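Local structure of glucose-6-phosphate isomerase (3QKI) at residues 356-369 with 532-544. The protein probably catalyses the interconversion of glucose 6-phosphate and fructose 6-phosphate, an early step of glycolysis that also serves gluconeogenesis. Sequence-based numbering, arbitrary orientation.
Sequences IPVLLALTSFYNSH and LYESRIVAEGFLL
Ala361 is the knob of this helix-helix packing: its methyl sits among Arg536, Ala539, Glu540 and Leu543, with CB 3.7 Å from Ala539 CB. Two small methyl groups in contact let the segment axes approach to 8.0 Å, crossing at -53°. The contact joins helix 356-371, preceding strand 375-380, to helix 523-543, following strand 513-518 of the same mixed sheet, consistent with a SIS-type isomerase fold.

Apolar contacts continue along both helices. At the N-terminal end of the two segments, the compact Pro357 ring lies on Ser535, their CB atoms tightly packed at 3.5 Å, while Leu532 CD1 reaches Ile356 CG2. Leu543 CD1 meets Leu362 CD2, the side chains crossing at about a right angle. Phe365 is broad enough to touch two residues: Leu543 CB lies over one ring face and Leu544 CD2 at the edge, 3.9 Å from Phe365 CD1.

Polar contacts gather round Ser364. Its OG, swung anti to the backbone N (chi1 180°), gives a hydrogen bond to Glu540 OE2, 2.6 Å away on the syn side. The same OG accepts Arg536 NH2 at 3.2 Å, nearly straight and in the guanidinium plane. A bend at chi2 (-99°) turns the guanidinium toward Glu540, one turn on, where NE salt-bridges OE1; Leu360 CG covers one guanidinium face. Glu444 pairs with Arg536 NH2 and accepts from Tyr533 OH; Gln417 also bonds Ser364 OG.

Apolar packing through Ala361 thus runs beside a buried serine-arginine-glutamate network, in which the arginine probably offsets part of the negative charge of Glu540 and Glu444 and directional bonds would fix the guanidinium's rotation.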
ATOM      1  N   ILE A 356     -20.057 -18.541  -2.569  1.00 15.44           N
ATOM      2  CA  ILE A 356     -18.667 -18.113  -2.335  1.00 15.79           C
ATOM      3  C   ILE A 356     -18.521 -16.685  -1.736  1.00 17.46           C
ATOM      4  O   ILE A 356     -17.957 -16.571  -0.646  1.00 17.45           O
ATOM      5  CB  ILE A 356     -17.756 -18.429  -3.553  1.00 19.32           C
ATOM      6  CG1 ILE A 356     -17.556 -19.937  -3.674  1.00 20.57           C
ATOM      7  CG2 ILE A 356     -16.390 -17.710  -3.456  1.00 20.57           C
ATOM      8  CD1 ILE A 356     -17.093 -20.419  -5.031  1.00 25.24           C
ATOM      9  N   PRO A 357     -19.078 -15.612  -2.340  1.00 15.42           N
ATOM     10  CA  PRO A 357     -18.955 -14.276  -1.698  1.00 15.30           C
ATOM     11  C   PRO A 357     -19.642 -14.199  -0.330  1.00 18.07           C
ATOM     12  O   PRO A 357     -19.177 -13.482   0.554  1.00 16.20           O
ATOM     13  CB  PRO A 357     -19.648 -13.337  -2.687  1.00 17.27           C
ATOM     14  CG  PRO A 357     -19.786 -14.100  -3.960  1.00 20.98           C
ATOM     15  CD  PRO A 357     -19.794 -15.530  -3.637  1.00 16.79           C
ATOM     16  N   VAL A 358     -20.773 -14.925  -0.156  1.00 14.32           N
ATOM     17  CA  VAL A 358     -21.479 -14.928   1.120  1.00 14.04           C
ATOM     18  C   VAL A 358     -20.617 -15.592   2.208  1.00 16.15           C
ATOM     19  O   VAL A 358     -20.468 -15.020   3.300  1.00 16.05           O
ATOM     20  CB  VAL A 358     -22.903 -15.543   1.010  1.00 16.63           C
ATOM     21  CG1 VAL A 358     -23.479 -15.848   2.402  1.00 16.16           C
ATOM     22  CG2 VAL A 358     -23.833 -14.602   0.237  1.00 15.96           C
ATOM     23  N   LEU A 359     -20.041 -16.770   1.901  1.00 12.15           N
ATOM     24  CA  LEU A 359     -19.178 -17.498   2.845  1.00 12.27           C
ATOM     25  C   LEU A 359     -17.926 -16.682   3.194  1.00 14.67           C
ATOM     26  O   LEU A 359     -17.478 -16.712   4.335  1.00 14.57           O
ATOM     27  CB  LEU A 359     -18.785 -18.865   2.268  1.00 13.16           C
ATOM     28  CG  LEU A 359     -19.943 -19.891   2.136  1.00 18.12           C
ATOM     29  CD1 LEU A 359     -19.480 -21.126   1.366  1.00 18.43           C
ATOM     30  CD2 LEU A 359     -20.489 -20.266   3.502  1.00 22.29           C
ATOM     31  N   LEU A 360     -17.404 -15.914   2.226  1.00 12.48           N
ATOM     32  CA  LEU A 360     -16.242 -15.041   2.443  1.00 13.02           C
ATOM     33  C   LEU A 360     -16.628 -13.877   3.365  1.00 14.27           C
ATOM     34  O   LEU A 360     -15.912 -13.567   4.305  1.00 12.86           O
ATOM     35  CB  LEU A 360     -15.694 -14.553   1.092  1.00 14.16           C
ATOM     36  CG  LEU A 360     -14.325 -13.858   1.110  1.00 20.38           C
ATOM     37  CD1 LEU A 360     -13.243 -14.768   1.724  1.00 20.39           C
ATOM     38  CD2 LEU A 360     -13.883 -13.500  -0.298  1.00 22.48           C
ATOM     39  N   ALA A 361     -17.803 -13.277   3.146  1.00 12.26           N
ATOM     40  CA  ALA A 361     -18.339 -12.200   4.005  1.00 10.88           C
ATOM     41  C   ALA A 361     -18.628 -12.726   5.416  1.00 11.65           C
ATOM     42  O   ALA A 361     -18.295 -12.058   6.392  1.00 11.36           O
ATOM     43  CB  ALA A 361     -19.634 -11.620   3.377  1.00 10.20           C
ATOM     44  N   LEU A 362     -19.215 -13.941   5.535  1.00 11.09           N
ATOM     45  CA  LEU A 362     -19.504 -14.552   6.850  1.00 11.37           C
ATOM     46  C   LEU A 362     -18.232 -14.804   7.645  1.00 16.29           C
ATOM     47  O   LEU A 362     -18.209 -14.572   8.845  1.00 15.23           O
ATOM     48  CB  LEU A 362     -20.312 -15.850   6.711  1.00 11.70           C
ATOM     49  CG  LEU A 362     -21.798 -15.707   6.312  1.00 14.73           C
ATOM     50  CD1 LEU A 362     -22.368 -17.059   5.910  1.00 14.02           C
ATOM     51  CD2 LEU A 362     -22.604 -15.146   7.432  1.00 14.77           C
ATOM     52  N   THR A 363     -17.161 -15.250   6.950  1.00 15.55           N
ATOM     53  CA  THR A 363     -15.847 -15.516   7.540  1.00 14.65           C
ATOM     54  C   THR A 363     -15.263 -14.213   8.089  1.00 17.07           C
ATOM     55  O   THR A 363     -14.798 -14.184   9.224  1.00 17.16           O
ATOM     56  CB  THR A 363     -14.944 -16.168   6.493  1.00 14.55           C
ATOM     57  OG1 THR A 363     -15.516 -17.423   6.105  1.00 15.86           O
ATOM     58  CG2 THR A 363     -13.541 -16.379   6.979  1.00  8.81           C
ATOM     59  N   SER A 364     -15.292 -13.145   7.277  1.00 13.75           N
ATOM     60  CA  SER A 364     -14.791 -11.822   7.642  1.00 12.67           C
ATOM     61  C   SER A 364     -15.538 -11.283   8.882  1.00 15.70           C
ATOM     62  O   SER A 364     -14.905 -10.785   9.814  1.00 13.19           O
ATOM     63  CB  SER A 364     -14.962 -10.883   6.460  1.00 16.82           C
ATOM     64  OG  SER A 364     -14.501  -9.566   6.726  1.00 22.00           O
ATOM     65  N   PHE A 365     -16.875 -11.384   8.877  1.00 13.37           N
ATOM     66  CA  PHE A 365     -17.773 -10.968   9.954  1.00 13.33           C
ATOM     67  C   PHE A 365     -17.446 -11.735  11.237  1.00 18.89           C
ATOM     68  O   PHE A 365     -17.345 -11.137  12.303  1.00 18.76           O
ATOM     69  CB  PHE A 365     -19.239 -11.209   9.517  1.00 15.50           C
ATOM     70  CG  PHE A 365     -20.274 -10.986  10.594  1.00 17.61           C
ATOM     71  CD1 PHE A 365     -20.651  -9.701  10.966  1.00 20.21           C
ATOM     72  CD2 PHE A 365     -20.878 -12.067  11.235  1.00 19.89           C
ATOM     73  CE1 PHE A 365     -21.618  -9.498  11.962  1.00 21.64           C
ATOM     74  CE2 PHE A 365     -21.817 -11.866  12.248  1.00 22.11           C
ATOM     75  CZ  PHE A 365     -22.182 -10.583  12.607  1.00 20.17           C
ATOM     76  N   TYR A 366     -17.279 -13.076  11.122  1.00 16.35           N
ATOM     77  CA  TYR A 366     -16.946 -13.971  12.225  1.00 15.37           C
ATOM     78  C   TYR A 366     -15.600 -13.577  12.883  1.00 16.18           C
ATOM     79  O   TYR A 366     -15.552 -13.364  14.094  1.00 13.89           O
ATOM     80  CB  TYR A 366     -16.890 -15.403  11.672  1.00 16.40           C
ATOM     81  CG  TYR A 366     -16.515 -16.470  12.672  1.00 17.79           C
ATOM     82  CD1 TYR A 366     -17.444 -16.942  13.600  1.00 18.37           C
ATOM     83  CD2 TYR A 366     -15.269 -17.089  12.625  1.00 18.78           C
ATOM     84  CE1 TYR A 366     -17.119 -17.952  14.500  1.00 16.25           C
ATOM     85  CE2 TYR A 366     -14.930 -18.105  13.523  1.00 19.59           C
ATOM     86  CZ  TYR A 366     -15.864 -18.540  14.451  1.00 23.66           C
ATOM     87  OH  TYR A 366     -15.537 -19.544  15.326  1.00 18.44           O
ATOM     88  N   ASN A 367     -14.535 -13.429  12.072  1.00 14.26           N
ATOM     89  CA  ASN A 367     -13.207 -13.022  12.565  1.00 14.36           C
ATOM     90  C   ASN A 367     -13.228 -11.685  13.252  1.00 17.39           C
ATOM     91  O   ASN A 367     -12.618 -11.530  14.317  1.00 19.52           O
ATOM     92  CB  ASN A 367     -12.185 -13.013  11.433  1.00 13.85           C
ATOM     93  CG  ASN A 367     -11.787 -14.396  11.011  1.00 23.62           C
ATOM     94  OD1 ASN A 367     -11.916 -15.343  11.773  1.00 18.75           O
ATOM     95  ND2 ASN A 367     -11.312 -14.543   9.779  1.00 13.51           N
ATOM     96  N   SER A 368     -13.938 -10.723  12.673  1.00 12.02           N
ATOM     97  CA  SER A 368     -14.007  -9.381  13.257  1.00 12.38           C
ATOM     98  C   SER A 368     -14.869  -9.348  14.530  1.00 19.94           C
ATOM     99  O   SER A 368     -14.441  -8.795  15.545  1.00 19.16           O
ATOM    100  CB  SER A 368     -14.536  -8.382  12.229  1.00 14.48           C
ATOM    101  OG  SER A 368     -14.798  -7.110  12.818  1.00 14.66           O
ATOM    102  N   HIS A 369     -16.097  -9.912  14.471  1.00 17.20           N
ATOM    103  CA  HIS A 369     -16.992  -9.862  15.620  1.00 17.10           C
ATOM    104  C   HIS A 369     -16.659 -10.762  16.791  1.00 19.41           C
ATOM    105  O   HIS A 369     -16.739 -10.316  17.930  1.00 18.90           O
ATOM    106  CB  HIS A 369     -18.468 -10.008  15.201  1.00 17.62           C
ATOM    107  CG  HIS A 369     -19.047  -8.720  14.709  1.00 20.90           C
ATOM    108  ND1 HIS A 369     -20.116  -8.121  15.354  1.00 22.23           N
ATOM    109  CD2 HIS A 369     -18.651  -7.924  13.685  1.00 22.35           C
ATOM    110  CE1 HIS A 369     -20.336  -6.989  14.709  1.00 21.73           C
ATOM    111  NE2 HIS A 369     -19.479  -6.825  13.701  1.00 22.24           N
ATOM    112  N   LEU A 532     -16.330 -10.964  -7.145  1.00 13.29           N
ATOM    113  CA  LEU A 532     -16.232 -11.719  -5.907  1.00 11.84           C
ATOM    114  C   LEU A 532     -16.113 -10.750  -4.715  1.00 15.02           C
ATOM    115  O   LEU A 532     -16.836 -10.908  -3.738  1.00 13.95           O
ATOM    116  CB  LEU A 532     -15.026 -12.695  -5.966  1.00 12.35           C
ATOM    117  CG  LEU A 532     -14.659 -13.432  -4.669  1.00 17.15           C
ATOM    118  CD1 LEU A 532     -15.814 -14.250  -4.166  1.00 17.05           C
ATOM    119  CD2 LEU A 532     -13.412 -14.302  -4.857  1.00 20.27           C
ATOM    120  N   TYR A 533     -15.229  -9.744  -4.809  1.00 13.09           N
ATOM    121  CA  TYR A 533     -15.027  -8.761  -3.746  1.00 12.88           C
ATOM    122  C   TYR A 533     -16.162  -7.738  -3.663  1.00 14.85           C
ATOM    123  O   TYR A 533     -16.589  -7.406  -2.547  1.00 14.52           O
ATOM    124  CB  TYR A 533     -13.625  -8.106  -3.824  1.00 13.56           C
ATOM    125  CG  TYR A 533     -12.583  -8.979  -3.168  1.00 14.67           C
ATOM    126  CD1 TYR A 533     -12.052 -10.089  -3.831  1.00 14.14           C
ATOM    127  CD2 TYR A 533     -12.209  -8.773  -1.840  1.00 15.65           C
ATOM    128  CE1 TYR A 533     -11.159 -10.957  -3.196  1.00 13.59           C
ATOM    129  CE2 TYR A 533     -11.312  -9.635  -1.198  1.00 15.51           C
ATOM    130  CZ  TYR A 533     -10.778 -10.715  -1.885  1.00 19.91           C
ATOM    131  OH  TYR A 533      -9.887 -11.566  -1.263  1.00 18.01           O
ATOM    132  N   GLU A 534     -16.701  -7.291  -4.820  1.00 10.46           N
ATOM    133  CA  GLU A 534     -17.854  -6.358  -4.799  1.00 11.69           C
ATOM    134  C   GLU A 534     -19.050  -7.075  -4.122  1.00 14.96           C
ATOM    135  O   GLU A 534     -19.695  -6.502  -3.244  1.00 15.81           O
ATOM    136  CB  GLU A 534     -18.257  -5.911  -6.222  1.00 13.47           C
ATOM    137  CG  GLU A 534     -17.285  -4.956  -6.908  1.00 22.24           C
ATOM    138  CD  GLU A 534     -17.756  -4.445  -8.262  1.00 30.99           C
ATOM    139  OE1 GLU A 534     -18.742  -4.998  -8.806  1.00 19.69           O
ATOM    140  OE2 GLU A 534     -17.167  -3.460  -8.764  1.00 15.32           O
ATOM    141  N   SER A 535     -19.266  -8.354  -4.467  1.00 12.62           N
ATOM    142  CA  SER A 535     -20.332  -9.173  -3.873  1.00 12.07           C
ATOM    143  C   SER A 535     -20.081  -9.385  -2.376  1.00 15.94           C
ATOM    144  O   SER A 535     -21.002  -9.206  -1.585  1.00 16.39           O
ATOM    145  CB  SER A 535     -20.449 -10.510  -4.588  1.00 13.86           C
ATOM    146  OG  SER A 535     -20.698 -10.341  -5.970  1.00 17.59           O
ATOM    147  N   ARG A 536     -18.833  -9.727  -1.984  1.00 11.93           N
ATOM    148  CA  ARG A 536     -18.462  -9.935  -0.586  1.00 11.95           C
ATOM    149  C   ARG A 536     -18.760  -8.705   0.249  1.00 15.85           C
ATOM    150  O   ARG A 536     -19.328  -8.845   1.326  1.00 14.95           O
ATOM    151  CB  ARG A 536     -16.966 -10.346  -0.473  1.00 13.98           C
ATOM    152  CG  ARG A 536     -16.439 -10.547   0.950  1.00 21.64           C
ATOM    153  CD  ARG A 536     -15.699  -9.305   1.411  1.00 28.14           C
ATOM    154  NE  ARG A 536     -14.951  -9.485   2.661  1.00 28.66           N
ATOM    155  CZ  ARG A 536     -13.713  -9.969   2.730  1.00 30.86           C
ATOM    156  NH1 ARG A 536     -13.089 -10.376   1.634  1.00 18.79           N
ATOM    157  NH2 ARG A 536     -13.098 -10.062   3.899  1.00 17.86           N
ATOM    158  N   ILE A 537     -18.386  -7.495  -0.248  1.00 13.49           N
ATOM    159  CA  ILE A 537     -18.630  -6.234   0.464  1.00 13.41           C
ATOM    160  C   ILE A 537     -20.120  -5.921   0.626  1.00 14.91           C
ATOM    161  O   ILE A 537     -20.550  -5.534   1.719  1.00 16.01           O
ATOM    162  CB  ILE A 537     -17.767  -5.082  -0.105  1.00 16.73           C
ATOM    163  CG1 ILE A 537     -16.281  -5.267   0.332  1.00 19.04           C
ATOM    164  CG2 ILE A 537     -18.285  -3.706   0.261  1.00 17.25           C
ATOM    165  CD1 ILE A 537     -16.024  -5.572   1.912  1.00 31.17           C
ATOM    166  N   VAL A 538     -20.908  -6.150  -0.430  1.00 10.29           N
ATOM    167  CA  VAL A 538     -22.351  -5.953  -0.397  1.00 10.59           C
ATOM    168  C   VAL A 538     -22.978  -6.918   0.655  1.00 13.27           C
ATOM    169  O   VAL A 538     -23.757  -6.471   1.490  1.00 13.16           O
ATOM    170  CB  VAL A 538     -22.982  -6.101  -1.808  1.00 13.41           C
ATOM    171  CG1 VAL A 538     -24.494  -6.298  -1.732  1.00 12.16           C
ATOM    172  CG2 VAL A 538     -22.626  -4.912  -2.692  1.00 13.55           C
ATOM    173  N   ALA A 539     -22.578  -8.203   0.649  1.00 11.82           N
ATOM    174  CA  ALA A 539     -23.082  -9.201   1.601  1.00 11.91           C
ATOM    175  C   ALA A 539     -22.692  -8.810   3.016  1.00 15.26           C
ATOM    176  O   ALA A 539     -23.525  -8.887   3.917  1.00 16.03           O
ATOM    177  CB  ALA A 539     -22.535 -10.586   1.275  1.00 12.63           C
ATOM    178  N   GLU A 540     -21.446  -8.347   3.207  1.00 10.57           N
ATOM    179  CA  GLU A 540     -20.952  -7.985   4.511  1.00  9.73           C
ATOM    180  C   GLU A 540     -21.655  -6.768   5.133  1.00 14.78           C
ATOM    181  O   GLU A 540     -21.878  -6.752   6.349  1.00 13.60           O
ATOM    182  CB  GLU A 540     -19.421  -7.868   4.519  1.00 11.20           C
ATOM    183  CG  GLU A 540     -18.844  -8.094   5.899  1.00 24.94           C
ATOM    184  CD  GLU A 540     -17.346  -8.283   5.967  1.00 43.68           C
ATOM    185  OE1 GLU A 540     -16.687  -8.338   4.902  1.00 28.93           O
ATOM    186  OE2 GLU A 540     -16.832  -8.400   7.102  1.00 34.51           O
ATOM    187  N   GLY A 541     -22.018  -5.777   4.310  1.00 13.37           N
ATOM    188  CA  GLY A 541     -22.734  -4.590   4.782  1.00 12.44           C
ATOM    189  C   GLY A 541     -24.087  -4.974   5.353  1.00 14.15           C
ATOM    190  O   GLY A 541     -24.472  -4.473   6.411  1.00 14.42           O
ATOM    191  N   PHE A 542     -24.770  -5.938   4.709  1.00 10.35           N
ATOM    192  CA  PHE A 542     -26.055  -6.466   5.180  1.00 10.77           C
ATOM    193  C   PHE A 542     -25.908  -7.289   6.456  1.00 17.13           C
ATOM    194  O   PHE A 542     -26.732  -7.146   7.360  1.00 17.47           O
ATOM    195  CB  PHE A 542     -26.818  -7.234   4.090  1.00 11.45           C
ATOM    196  CG  PHE A 542     -27.320  -6.349   2.953  1.00 13.39           C
ATOM    197  CD1 PHE A 542     -28.000  -5.165   3.216  1.00 14.20           C
ATOM    198  CD2 PHE A 542     -27.142  -6.729   1.620  1.00 15.64           C
ATOM    199  CE1 PHE A 542     -28.492  -4.371   2.171  1.00 15.74           C
ATOM    200  CE2 PHE A 542     -27.598  -5.914   0.575  1.00 16.75           C
ATOM    201  CZ  PHE A 542     -28.264  -4.737   0.858  1.00 15.00           C
ATOM    202  N   LEU A 543     -24.819  -8.073   6.570  1.00 14.92           N
ATOM    203  CA  LEU A 543     -24.512  -8.822   7.802  1.00 14.12           C
ATOM    204  C   LEU A 543     -24.270  -7.825   8.950  1.00 17.83           C
ATOM    205  O   LEU A 543     -24.730  -8.056  10.069  1.00 16.19           O
ATOM    206  CB  LEU A 543     -23.265  -9.719   7.635  1.00 13.12           C
ATOM    207  CG  LEU A 543     -23.333 -10.868   6.623  1.00 15.06           C
ATOM    208  CD1 LEU A 543     -21.993 -11.595   6.573  1.00 14.94           C
ATOM    209  CD2 LEU A 543     -24.470 -11.836   6.936  1.00 17.50           C
ATOM    210  N   LEU A 544     -23.556  -6.713   8.660  1.00 12.94           N
ATOM    211  CA  LEU A 544     -23.250  -5.667   9.654  1.00 12.14           C
ATOM    212  C   LEU A 544     -24.428  -4.760   9.930  1.00 14.55           C
ATOM    213  O   LEU A 544     -24.370  -3.945  10.856  1.00 12.95           O
ATOM    214  CB  LEU A 544     -22.069  -4.817   9.174  1.00 11.45           C
ATOM    215  CG  LEU A 544     -20.705  -5.515   9.185  1.00 14.86           C
ATOM    216  CD1 LEU A 544     -19.688  -4.693   8.445  1.00 14.31           C
ATOM    217  CD2 LEU A 544     -20.241  -5.822  10.612  1.00 17.42           C
TER